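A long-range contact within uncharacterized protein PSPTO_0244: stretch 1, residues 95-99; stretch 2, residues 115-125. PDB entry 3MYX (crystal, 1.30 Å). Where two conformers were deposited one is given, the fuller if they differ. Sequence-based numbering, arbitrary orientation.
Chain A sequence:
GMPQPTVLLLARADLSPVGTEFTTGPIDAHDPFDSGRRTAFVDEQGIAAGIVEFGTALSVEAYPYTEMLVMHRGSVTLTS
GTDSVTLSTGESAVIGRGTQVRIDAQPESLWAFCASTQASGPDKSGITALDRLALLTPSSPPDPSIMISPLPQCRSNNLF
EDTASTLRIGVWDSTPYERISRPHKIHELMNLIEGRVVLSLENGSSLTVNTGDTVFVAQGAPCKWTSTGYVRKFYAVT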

# COMPACT_ATOMS: atom_id res chain seq x y z
N ILE A 95 -6.24 2.91 9.00
CA ILE A 95 -7.47 3.47 9.57
C ILE A 95 -8.61 2.57 9.12
O ILE A 95 -8.87 2.45 7.92
CB ILE A 95 -7.72 4.90 9.06
CG1 ILE A 95 -6.54 5.82 9.39
CG2 ILE A 95 -9.01 5.44 9.65
CD1 ILE A 95 -6.61 7.22 8.78
N GLY A 96 -9.26 1.89 10.05
CA GLY A 96 -10.37 1.06 9.69
C GLY A 96 -11.57 1.88 9.27
O GLY A 96 -11.73 3.06 9.67
N ARG A 97 -12.45 1.29 8.49
CA ARG A 97 -13.69 1.96 8.11
C ARG A 97 -14.50 2.29 9.39
O ARG A 97 -14.63 1.46 10.28
CB ARG A 97 -14.49 1.07 7.15
CG ARG A 97 -15.46 1.82 6.26
CD ARG A 97 -16.16 0.87 5.28
NE ARG A 97 -16.94 1.57 4.25
CZ ARG A 97 -16.54 1.86 3.00
NH1 ARG A 97 -15.33 1.48 2.54
NH2 ARG A 97 -17.37 2.53 2.19
N GLY A 98 -15.03 3.51 9.44
CA GLY A 98 -15.87 3.97 10.55
C GLY A 98 -15.14 4.61 11.69
O GLY A 98 -15.77 5.09 12.64
N THR A 99 -13.81 4.64 11.64
CA THR A 99 -13.01 5.19 12.73
C THR A 99 -13.24 6.69 12.91
O THR A 99 -13.19 7.44 11.95
CB THR A 99 -11.50 4.94 12.49
OG1 THR A 99 -11.27 3.57 12.18
CG2 THR A 99 -10.68 5.28 13.71
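Stretch 2, residues 115-125: ASTQASGPDKS

Stretch 2 leaves a strand at Ser-116 and runs on as loop past a type II beta turn, Gly-96 to Thr-99, of stretch 1; together they bury 401 Å². Backbones come nearest at the far end of stretch 2, with CA of Gly-96 4.4 Å from CA of Ser-125 and CA of Arg-97 5.3 Å from CA of Asp-123. The register thus runs in reverse: a step forward from Gly-96 to Arg-97 goes with a step back from Ser-125 to Asp-123. The turn is held by Thr-99 N to Gly-96 O (3.3 Å) and Thr-99 OG1 to the same Gly-96 O (2.6 Å).

Arg-97, extended with chi1 to chi3 all t, reaches the start of the loop, where NH2 donates the one direct hydrogen bond between the stretches, to Thr-117 O (3.0 Å, 166°). Arg-97 NH1 lies 3.0 Å from Ser-116 O. Water 1 accepts from Arg-97 N (2.9 Å) and Lys-124 N (3.0 Å), joining the two backbones.

Ala-119 CB covers one guanidinium face, 3.3 Å from Arg-97 NE. Ser-125 CB rests 3.5 Å from Arg-97 O, and its CA 3.7 Å from Thr-99 OG1. Gly-96 CA makes a CA-H...O contact with Lys-124 O (3.4 Å); a CB on Gly-96 would clash with that oxygen, and one on Gly-98 with Asp-123 OD2.

Asp-123 OD1 stands 4.4 Å from Arg-97 NE, beyond a salt bridge.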

# COMPACT_ATOMS: atom_id res chain seq x y z
N ALA A 115 -6.76 2.51 -0.41
CA ALA A 115 -8.05 2.58 0.26
C ALA A 115 -9.04 1.65 -0.40
O ALA A 115 -9.10 1.57 -1.63
CB ALA A 115 -8.59 4.01 0.21
N SER A 116 -9.84 0.99 0.42
CA SER A 116 -11.07 0.36 -0.04
C SER A 116 -12.18 1.36 0.19
O SER A 116 -12.57 1.63 1.33
CB SER A 116 -11.36 -0.91 0.73
OG SER A 116 -12.62 -1.46 0.35
N THR A 117 -12.70 1.93 -0.90
CA THR A 117 -13.74 2.93 -0.80
C THR A 117 -15.15 2.33 -0.81
O THR A 117 -16.10 3.02 -0.48
CB THR A 117 -13.60 4.07 -1.84
OG1 THR A 117 -13.92 3.59 -3.15
CG2 THR A 117 -12.21 4.72 -1.82
N GLN A 118 -15.26 1.05 -1.17
CA GLN A 118 -16.53 0.31 -1.10
C GLN A 118 -16.51 -0.62 0.11
O GLN A 118 -15.53 -1.33 0.32
CB GLN A 118 -16.71 -0.52 -2.37
CG GLN A 118 -18.00 -1.36 -2.39
CD GLN A 118 -19.25 -0.52 -2.28
OE1 GLN A 118 -19.45 0.39 -3.09
NE2 GLN A 118 -20.10 -0.82 -1.29
N ALA A 119 -17.58 -0.63 0.88
CA ALA A 119 -17.72 -1.58 1.98
C ALA A 119 -18.26 -2.90 1.46
O ALA A 119 -19.21 -2.91 0.67
CB ALA A 119 -18.65 -1.02 3.06
N SER A 120 -17.69 -4.01 1.92
CA SER A 120 -18.20 -5.35 1.59
C SER A 120 -18.48 -6.23 2.81
O SER A 120 -18.64 -7.45 2.70
CB SER A 120 -17.24 -6.04 0.63
OG SER A 120 -16.06 -6.40 1.30
N GLY A 121 -18.59 -5.60 3.95
CA GLY A 121 -18.93 -6.29 5.19
C GLY A 121 -18.84 -5.24 6.28
O GLY A 121 -18.70 -4.04 6.00
N PRO A 122 -18.91 -5.67 7.54
CA PRO A 122 -19.04 -4.72 8.64
C PRO A 122 -17.73 -4.00 8.99
O PRO A 122 -16.63 -4.53 8.79
CB PRO A 122 -19.53 -5.61 9.78
CG PRO A 122 -18.90 -6.91 9.51
CD PRO A 122 -18.97 -7.06 8.03
N ASP A 123 -17.85 -2.80 9.51
CA ASP A 123 -16.71 -1.98 9.90
C ASP A 123 -15.87 -2.69 10.96
O ASP A 123 -16.41 -3.24 11.93
CB ASP A 123 -17.19 -0.69 10.54
CG ASP A 123 -17.76 0.31 9.57
OD1 ASP A 123 -17.74 0.08 8.34
OD2 ASP A 123 -18.24 1.37 10.08
N LYS A 124 -14.56 -2.62 10.79
CA LYS A 124 -13.59 -2.97 11.84
C LYS A 124 -12.81 -1.69 12.13
O LYS A 124 -11.81 -1.39 11.49
CB LYS A 124 -12.72 -4.10 11.36
CG LYS A 124 -11.89 -4.77 12.39
CD LYS A 124 -11.39 -6.14 11.79
CE LYS A 124 -10.79 -7.06 12.75
NZ LYS A 124 -10.19 -8.18 12.07
N SER A 125 -13.36 -0.89 13.04
CA SER A 125 -12.90 0.46 13.25
C SER A 125 -11.74 0.51 14.25
O SER A 125 -11.61 -0.33 15.13
CB SER A 125 -14.05 1.33 13.74
OG SER A 125 -14.53 0.89 14.99
O HOH W 1 -12.60 -1.61 8.76